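Local coordinates for CRISPR system Cmr subunit Cmr6 (Pyrococcus furiosus, PDB 4W8V), which forms part of the type III-B Cmr ribonucleoprotein complex of CRISPR immunity, capping it together with Cmr1, and binds RNA, at residues R24-L29 with I192-T196; F144-I150 with P202-G208. All coordinates share one frame; numbering follows the deposited sequence.

Contact 1 of 2, residues R24-L29 with I192-T196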
ATOM      1  N   ARG A  24      -4.589 -13.121   8.572  1.00 61.43           N
ATOM      2  CA  ARG A  24      -3.274 -13.670   8.285  1.00 51.06           C
ATOM      3  C   ARG A  24      -2.588 -12.925   7.155  1.00 57.21           C
ATOM      4  O   ARG A  24      -3.219 -12.443   6.200  1.00 54.17           O
ATOM      5  CB  ARG A  24      -3.366 -15.145   7.946  1.00 59.14           C
ATOM      6  CG  ARG A  24      -3.698 -16.009   9.105  1.00 64.84           C
ATOM      7  CD  ARG A  24      -4.090 -17.388   8.649  1.00 72.07           C
ATOM      8  NE  ARG A  24      -4.834 -18.045   9.710  1.00 95.99           N
ATOM      9  CZ  ARG A  24      -4.313 -18.951  10.523  1.00111.86           C
ATOM     10  NH1 ARG A  24      -3.051 -19.327  10.370  1.00116.52           N
ATOM     11  NH2 ARG A  24      -5.059 -19.488  11.474  1.00117.55           N
ATOM     12  N   LEU A  25      -1.273 -12.834   7.273  1.00 58.01           N
ATOM     13  CA  LEU A  25      -0.488 -12.100   6.304  1.00 61.88           C
ATOM     14  C   LEU A  25       0.398 -13.057   5.511  1.00 58.93           C
ATOM     15  O   LEU A  25       1.123 -13.881   6.081  1.00 66.92           O
ATOM     16  CB  LEU A  25       0.338 -11.035   7.019  1.00 53.45           C
ATOM     17  CG  LEU A  25       1.294 -10.159   6.225  1.00 56.26           C
ATOM     18  CD1 LEU A  25       0.558  -9.237   5.213  1.00 45.91           C
ATOM     19  CD2 LEU A  25       2.090  -9.359   7.249  1.00 54.11           C
ATOM     20  N   VAL A  26       0.298 -12.950   4.192  1.00 58.62           N
ATOM     21  CA  VAL A  26       0.991 -13.833   3.264  1.00 54.79           C
ATOM     22  C   VAL A  26       2.071 -13.048   2.526  1.00 53.09           C
ATOM     23  O   VAL A  26       1.788 -12.135   1.762  1.00 60.35           O
ATOM     24  CB  VAL A  26       0.004 -14.458   2.265  1.00 63.81           C
ATOM     25  CG1 VAL A  26       0.698 -15.491   1.388  1.00 54.22           C
ATOM     26  CG2 VAL A  26      -1.171 -15.086   3.017  1.00 61.16           C
ATOM     27  N   VAL A  27       3.319 -13.399   2.793  1.00 53.81           N
ATOM     28  CA  VAL A  27       4.482 -12.631   2.350  1.00 52.99           C
ATOM     29  C   VAL A  27       5.408 -13.495   1.506  1.00 55.51           C
ATOM     30  O   VAL A  27       5.748 -14.595   1.906  1.00 61.97           O
ATOM     31  CB  VAL A  27       5.284 -12.084   3.576  1.00 57.61           C
ATOM     32  CG1 VAL A  27       6.407 -11.195   3.108  1.00 58.68           C
ATOM     33  CG2 VAL A  27       4.359 -11.337   4.521  1.00 49.50           C
ATOM     34  N   GLY A  28       5.813 -13.006   0.335  1.00 60.60           N
ATOM     35  CA  GLY A  28       6.783 -13.703  -0.493  1.00 51.52           C
ATOM     36  C   GLY A  28       8.206 -13.468  -0.019  1.00 65.06           C
ATOM     37  O   GLY A  28       8.600 -12.330   0.265  1.00 59.88           O
ATOM     38  N   LEU A  29       8.979 -14.540   0.083  1.00 57.39           N
ATOM     39  CA  LEU A  29      10.391 -14.402   0.401  1.00 65.94           C
ATOM     40  C   LEU A  29      11.220 -14.172  -0.854  1.00 78.47           C
ATOM     41  O   LEU A  29      11.257 -15.013  -1.753  1.00 74.55           O
ATOM     42  CB  LEU A  29      10.892 -15.636   1.136  1.00 70.60           C
ATOM     43  CG  LEU A  29      10.160 -15.903   2.432  1.00 69.14           C
ATOM     44  CD1 LEU A  29      10.337 -17.350   2.769  1.00 73.38           C
ATOM     45  CD2 LEU A  29      10.717 -15.003   3.540  1.00 78.79           C
ATOM     46  N   ILE A 192       7.658 -19.592  -5.997  1.00 60.66           N
ATOM     47  CA  ILE A 192       8.078 -18.604  -5.012  1.00 56.97           C
ATOM     48  C   ILE A 192       7.626 -19.055  -3.629  1.00 61.05           C
ATOM     49  O   ILE A 192       6.475 -19.466  -3.466  1.00 59.65           O
ATOM     50  CB  ILE A 192       7.480 -17.199  -5.339  1.00 65.46           C
ATOM     51  CG1 ILE A 192       7.981 -16.688  -6.690  1.00 61.16           C
ATOM     52  CG2 ILE A 192       7.813 -16.207  -4.285  1.00 59.05           C
ATOM     53  CD1 ILE A 192       7.244 -15.420  -7.158  1.00 57.20           C
ATOM     54  N   PHE A 193       8.541 -19.006  -2.649  1.00 58.36           N
ATOM     55  CA  PHE A 193       8.195 -19.297  -1.262  1.00 63.78           C
ATOM     56  C   PHE A 193       7.358 -18.203  -0.648  1.00 54.89           C
ATOM     57  O   PHE A 193       7.665 -17.033  -0.781  1.00 60.31           O
ATOM     58  CB  PHE A 193       9.441 -19.487  -0.400  1.00 67.63           C
ATOM     59  CG  PHE A 193      10.210 -20.737  -0.697  1.00 60.78           C
ATOM     60  CD1 PHE A 193       9.742 -21.967  -0.278  1.00 59.38           C
ATOM     61  CD2 PHE A 193      11.420 -20.672  -1.359  1.00 62.20           C
ATOM     62  CE1 PHE A 193      10.467 -23.114  -0.527  1.00 69.28           C
ATOM     63  CE2 PHE A 193      12.141 -21.806  -1.613  1.00 68.13           C
ATOM     64  CZ  PHE A 193      11.670 -23.031  -1.194  1.00 69.89           C
ATOM     65  N   PHE A 194       6.293 -18.604   0.031  1.00 52.00           N
ATOM     66  CA  PHE A 194       5.438 -17.684   0.772  1.00 47.39           C
ATOM     67  C   PHE A 194       5.284 -18.155   2.211  1.00 61.61           C
ATOM     68  O   PHE A 194       4.959 -19.319   2.448  1.00 59.94           O
ATOM     69  CB  PHE A 194       4.053 -17.570   0.128  1.00 50.56           C
ATOM     70  CG  PHE A 194       4.001 -16.619  -1.034  1.00 57.79           C
ATOM     71  CD1 PHE A 194       3.623 -15.301  -0.850  1.00 51.01           C
ATOM     72  CD2 PHE A 194       4.349 -17.043  -2.310  1.00 62.21           C
ATOM     73  CE1 PHE A 194       3.580 -14.425  -1.919  1.00 54.06           C
ATOM     74  CE2 PHE A 194       4.307 -16.169  -3.395  1.00 61.44           C
ATOM     75  CZ  PHE A 194       3.917 -14.858  -3.196  1.00 58.20           C
ATOM     76  N   LEU A 195       5.537 -17.251   3.159  1.00 57.16           N
ATOM     77  CA  LEU A 195       5.246 -17.488   4.557  1.00 59.86           C
ATOM     78  C   LEU A 195       3.921 -16.858   4.937  1.00 57.16           C
ATOM     79  O   LEU A 195       3.676 -15.688   4.628  1.00 53.71           O
ATOM     80  CB  LEU A 195       6.363 -16.923   5.444  1.00 62.64           C
ATOM     81  CG  LEU A 195       7.694 -17.663   5.362  1.00 66.51           C
ATOM     82  CD1 LEU A 195       8.759 -16.935   6.194  1.00 67.09           C
ATOM     83  CD2 LEU A 195       7.526 -19.117   5.798  1.00 66.46           C
ATOM     84  N   THR A 196       3.057 -17.630   5.584  1.00 54.34           N
ATOM     85  CA  THR A 196       1.822 -17.061   6.123  1.00 64.22           C
ATOM     86  C   THR A 196       2.014 -16.749   7.590  1.00 58.62           C
ATOM     87  O   THR A 196       2.412 -17.609   8.365  1.00 63.59           O
ATOM     88  CB  THR A 196       0.613 -17.996   5.946  1.00 60.62           C
ATOM     89  OG1 THR A 196       0.388 -18.199   4.550  1.00 68.03           O
ATOM     90  CG2 THR A 196      -0.627 -17.374   6.563  1.00 56.62           C
TER
HETATM   91  O   HOH W   1      10.856 -17.511  -3.090  1.00 64.89           O
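Val26, Val27 and Gly28 pair with Thr196, Leu195 and Phe194 in an antiparallel sheet of three strands, in which strand 25-28 is an outer strand and 192-197 the middle one. The short axes run 152° apart, 4.6 Å from each other at closest approach. Val27 and Leu195 form the hydrogen-bonded pair: Val27 N reaches Leu195 O almost straight, at 3.0 Å, while Leu195 N returns a more bent bond to Val27 O. A further bond, Leu29 N to Phe193 O at 2.9 Å, continues the same register. In place of the second direct bond of this pair, a water accepts a hydrogen bond from Phe193 N and donates one to Leu29 O.

The lack of a side chain at Gly28 shapes one face of the sheet. With CG beside its own backbone N (chi1 -82°), Phe194 turns its ring back across the neighbouring strand. Gly28 CA then lies over the ring face, displaced toward the rim, in a CH-pi contact of 3.8 Å to the ring centroid. Val26 CG1 meets Phe194 CD1 at 3.7 Å, the two side chains crossing at about a right angle, and Val26 CG2 touches Thr196 OG1. On the face of Val27 and Leu195, the end of Leu29 swings in, its CD1 packing 3.7 Å from Leu195 CG and also against Phe193 CB. Arg24 adds an aliphatic touch at the far end, its CB 3.8 Å from Thr196 CG2.

Strand 161-165 pairs with the other edge of 192-197, and its Met165 side chain touches both Phe194 and, on the same face, Val26. Arg40 of helix 34-43 lies against Leu29 and Leu195, and the loop residues Ile50 and Pro48 meet Leu25 and Val27.

Contact 2 of 2, residues F144-I150 with P202-G208; sequences FFDAIPI and PFLVAVG
Ile148 and Leu204 exchange two backbone hydrogen bonds, Leu204 N to Ile148 O at 2.7 Å and Ile148 N to Leu204 O at 3.0 Å. Next along, Ile150 N bonds to Pro202 O, its N-H nearly straight but well above the carbonyl plane. At the other end direct bonding is reduced to a weak bond of 3.3 Å from Phe145 N to Ala206 O, and two waters bridge the backbones. One donates to both Phe145 O and Ala206 O; the second donates to Phe145 O and accepts from Ala206 N, 2.7 Å away.

These waters lie where the register slips by one residue between Phe144 and Ile148, interrupting strand 143-149. In the RAMP-superfamily part of Cmr6 held by this chain, 143-149 and 202-209 are the second and third strands of a ferredoxin-like beta-alpha-beta-beta-alpha-beta fold, adjacent and antiparallel, with 143-149 at the edge. At the interruption Asp146 turns from strand 202-209, and its OD1 accepts a hydrogen bond from Gly52 N. On its other side, 202-209 pairs with strand 13-21.

On the face of Phe144, Pro149, Phe203 and Val207, Pro149 CA sits over the Phe203 ring, offset toward the rim, and Pro149 CG touches Phe203 CE2 at 3.7 Å. Phe144 and Val207 lie side by side, CD2 to CG1, covered by helix 212-228. On the face of Ile148 and Leu204, Ile148 CG1 meets Leu204 CB. Two side chains pack on backbone: Ile150, with CG1 beside its own N (chi1 -52°), brings CD1 3.5 Å from Leu204 N, and the Phe145 ring presents its edge to the Ala206 carbonyl.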
ATOM      1  N   PHE A 144       8.669   6.083   2.473  1.00 59.85           N
ATOM      2  CA  PHE A 144       7.835   4.994   2.925  1.00 62.77           C
ATOM      3  C   PHE A 144       8.725   3.911   3.482  1.00 62.97           C
ATOM      4  O   PHE A 144       9.245   3.082   2.731  1.00 59.24           O
ATOM      5  CB  PHE A 144       6.958   4.461   1.797  1.00 59.12           C
ATOM      6  CG  PHE A 144       5.823   5.369   1.449  1.00 61.07           C
ATOM      7  CD1 PHE A 144       6.000   6.421   0.553  1.00 60.16           C
ATOM      8  CD2 PHE A 144       4.576   5.178   2.020  1.00 56.08           C
ATOM      9  CE1 PHE A 144       4.945   7.268   0.255  1.00 55.00           C
ATOM     10  CE2 PHE A 144       3.522   6.011   1.718  1.00 51.85           C
ATOM     11  CZ  PHE A 144       3.710   7.062   0.845  1.00 51.80           C
ATOM     12  N   PHE A 145       8.895   3.935   4.806  1.00 59.93           N
ATOM     13  CA  PHE A 145       9.746   2.977   5.497  1.00 58.26           C
ATOM     14  C   PHE A 145       9.178   1.589   5.420  1.00 57.13           C
ATOM     15  O   PHE A 145       7.974   1.392   5.230  1.00 55.99           O
ATOM     16  CB  PHE A 145       9.934   3.338   6.981  1.00 55.65           C
ATOM     17  CG  PHE A 145      10.683   4.617   7.213  1.00 66.58           C
ATOM     18  CD1 PHE A 145      12.031   4.709   6.924  1.00 65.75           C
ATOM     19  CD2 PHE A 145      10.037   5.722   7.741  1.00 69.09           C
ATOM     20  CE1 PHE A 145      12.719   5.882   7.136  1.00 72.21           C
ATOM     21  CE2 PHE A 145      10.702   6.900   7.955  1.00 66.20           C
ATOM     22  CZ  PHE A 145      12.053   6.987   7.659  1.00 74.21           C
ATOM     23  N   ASP A 146      10.060   0.620   5.604  1.00 59.32           N
ATOM     24  CA  ASP A 146       9.637  -0.750   5.724  1.00 55.55           C
ATOM     25  C   ASP A 146       8.859  -0.942   7.024  1.00 66.76           C
ATOM     26  O   ASP A 146       9.160  -0.320   8.063  1.00 58.10           O
ATOM     27  CB  ASP A 146      10.853  -1.674   5.637  1.00 55.84           C
ATOM     28  CG  ASP A 146      11.545  -1.596   4.267  1.00 59.06           C
ATOM     29  OD1 ASP A 146      10.944  -1.994   3.257  1.00 66.34           O
ATOM     30  OD2 ASP A 146      12.670  -1.107   4.187  1.00 68.70           O
ATOM     31  N   ALA A 147       7.832  -1.779   6.950  1.00 65.90           N
ATOM     32  CA  ALA A 147       7.059  -2.145   8.126  1.00 67.28           C
ATOM     33  C   ALA A 147       7.685  -3.377   8.729  1.00 60.40           C
ATOM     34  O   ALA A 147       7.837  -4.387   8.050  1.00 59.49           O
ATOM     35  CB  ALA A 147       5.625  -2.397   7.771  1.00 62.73           C
ATOM     36  N   ILE A 148       8.031  -3.303  10.010  1.00 59.19           N
ATOM     37  CA  ILE A 148       8.906  -4.303  10.610  1.00 52.46           C
ATOM     38  C   ILE A 148       8.308  -4.949  11.875  1.00 55.79           C
ATOM     39  O   ILE A 148       7.685  -4.269  12.679  1.00 53.74           O
ATOM     40  CB  ILE A 148      10.259  -3.654  10.911  1.00 59.33           C
ATOM     41  CG1 ILE A 148      10.047  -2.373  11.736  1.00 66.86           C
ATOM     42  CG2 ILE A 148      10.973  -3.299   9.618  1.00 57.39           C
ATOM     43  CD1 ILE A 148      11.152  -1.384  11.656  1.00 64.36           C
ATOM     44  N   PRO A 149       8.468  -6.274  12.022  1.00 52.00           N
ATOM     45  CA  PRO A 149       8.000  -7.006  13.190  1.00 54.63           C
ATOM     46  C   PRO A 149       8.616  -6.442  14.465  1.00 65.54           C
ATOM     47  O   PRO A 149       9.812  -6.182  14.497  1.00 66.82           O
ATOM     48  CB  PRO A 149       8.487  -8.439  12.935  1.00 58.59           C
ATOM     49  CG  PRO A 149       8.651  -8.526  11.494  1.00 59.52           C
ATOM     50  CD  PRO A 149       9.109  -7.173  11.050  1.00 61.18           C
ATOM     51  N   ILE A 150       7.789  -6.214  15.476  1.00 63.65           N
ATOM     52  CA  ILE A 150       8.257  -5.749  16.775  1.00 70.22           C
ATOM     53  C   ILE A 150       8.495  -6.961  17.668  1.00 66.14           C
ATOM     54  O   ILE A 150       7.570  -7.477  18.302  1.00 65.71           O
ATOM     55  CB  ILE A 150       7.259  -4.784  17.419  1.00 59.53           C
ATOM     56  CG1 ILE A 150       6.934  -3.672  16.411  1.00 54.60           C
ATOM     57  CG2 ILE A 150       7.845  -4.245  18.740  1.00 63.45           C
ATOM     58  CD1 ILE A 150       5.812  -2.737  16.798  1.00 57.19           C
ATOM     59  N   PRO A 202       2.714  -8.115  15.754  1.00 62.11           N
ATOM     60  CA  PRO A 202       2.893  -6.661  15.759  1.00 56.33           C
ATOM     61  C   PRO A 202       3.946  -6.161  14.772  1.00 63.59           C
ATOM     62  O   PRO A 202       5.033  -6.732  14.696  1.00 62.44           O
ATOM     63  CB  PRO A 202       3.327  -6.372  17.193  1.00 53.85           C
ATOM     64  CG  PRO A 202       3.931  -7.635  17.680  1.00 56.28           C
ATOM     65  CD  PRO A 202       3.272  -8.758  16.960  1.00 62.56           C
ATOM     66  N   PHE A 203       3.604  -5.103  14.033  1.00 56.04           N
ATOM     67  CA  PHE A 203       4.506  -4.452  13.100  1.00 54.81           C
ATOM     68  C   PHE A 203       4.608  -2.973  13.434  1.00 54.37           C
ATOM     69  O   PHE A 203       3.628  -2.350  13.825  1.00 52.15           O
ATOM     70  CB  PHE A 203       4.033  -4.624  11.633  1.00 56.55           C
ATOM     71  CG  PHE A 203       4.274  -5.993  11.079  1.00 56.52           C
ATOM     72  CD1 PHE A 203       3.467  -7.051  11.448  1.00 62.71           C
ATOM     73  CD2 PHE A 203       5.311  -6.225  10.193  1.00 57.91           C
ATOM     74  CE1 PHE A 203       3.701  -8.319  10.954  1.00 58.42           C
ATOM     75  CE2 PHE A 203       5.553  -7.487   9.688  1.00 50.53           C
ATOM     76  CZ  PHE A 203       4.751  -8.534  10.062  1.00 54.77           C
ATOM     77  N   LEU A 204       5.801  -2.413  13.268  1.00 58.23           N
ATOM     78  CA  LEU A 204       5.963  -0.968  13.274  1.00 56.45           C
ATOM     79  C   LEU A 204       5.828  -0.421  11.849  1.00 58.71           C
ATOM     80  O   LEU A 204       6.453  -0.915  10.924  1.00 61.19           O
ATOM     81  CB  LEU A 204       7.314  -0.584  13.860  1.00 65.71           C
ATOM     82  CG  LEU A 204       7.488   0.884  14.230  1.00 67.64           C
ATOM     83  CD1 LEU A 204       6.754   1.176  15.529  1.00 72.59           C
ATOM     84  CD2 LEU A 204       8.949   1.199  14.368  1.00 73.84           C
ATOM     85  N   VAL A 205       5.025   0.622  11.695  1.00 58.84           N
ATOM     86  CA  VAL A 205       4.720   1.209  10.403  1.00 47.06           C
ATOM     87  C   VAL A 205       5.001   2.701  10.454  1.00 55.29           C
ATOM     88  O   VAL A 205       4.563   3.382  11.383  1.00 61.86           O
ATOM     89  CB  VAL A 205       3.247   0.984  10.022  1.00 55.66           C
ATOM     90  CG1 VAL A 205       2.896   1.725   8.738  1.00 56.32           C
ATOM     91  CG2 VAL A 205       2.936  -0.518   9.909  1.00 59.90           C
ATOM     92  N   ALA A 206       5.728   3.222   9.471  1.00 57.55           N
ATOM     93  CA  ALA A 206       6.151   4.612   9.535  1.00 54.40           C
ATOM     94  C   ALA A 206       6.367   5.262   8.183  1.00 55.13           C
ATOM     95  O   ALA A 206       6.716   4.606   7.211  1.00 53.44           O
ATOM     96  CB  ALA A 206       7.439   4.715  10.353  1.00 61.60           C
ATOM     97  N   VAL A 207       6.194   6.577   8.151  1.00 62.76           N
ATOM     98  CA  VAL A 207       6.537   7.383   6.992  1.00 61.99           C
ATOM     99  C   VAL A 207       7.304   8.618   7.468  1.00 64.90           C
ATOM    100  O   VAL A 207       7.138   9.036   8.595  1.00 62.21           O
ATOM    101  CB  VAL A 207       5.284   7.812   6.187  1.00 68.87           C
ATOM    102  CG1 VAL A 207       4.533   6.589   5.669  1.00 67.17           C
ATOM    103  CG2 VAL A 207       4.367   8.700   7.014  1.00 65.95           C
ATOM    104  N   GLY A 208       8.137   9.193   6.606  1.00 71.84           N
ATOM    105  CA  GLY A 208       8.956  10.329   6.985  1.00 70.57           C
ATOM    106  C   GLY A 208       9.055  11.419   5.936  1.00 74.61           C
ATOM    107  O   GLY A 208       8.890  11.169   4.745  1.00 74.94           O
TER
HETATM  108  O   HOH W   2       5.643   3.088   4.779  1.00 53.73           O
HETATM  109  O   HOH W   3       6.711   1.302   7.776  1.00 61.48           O

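In the fold
Both contacts join an outer strand to an inner one in an antiparallel sheet, but in different sheets, their centres about 17 Å apart. The inner strands, 192-197 and 202-209, are successive in the chain, so one short connection passes from the small sheet into the ferredoxin-like one. Contact 2 lies nearer the middle of the chain and has the larger share of buried residues; contact 1 is more peripheral. Their chemistry also differs: contact 1 keeps one register throughout, with water completing its last pair, whereas contact 2 has water inside a register shift and prolines within its pairing. The two meet where Leu25 CD2 packs 4.0 Å from Phe203 CZ, linking the sheets through apolar side chains.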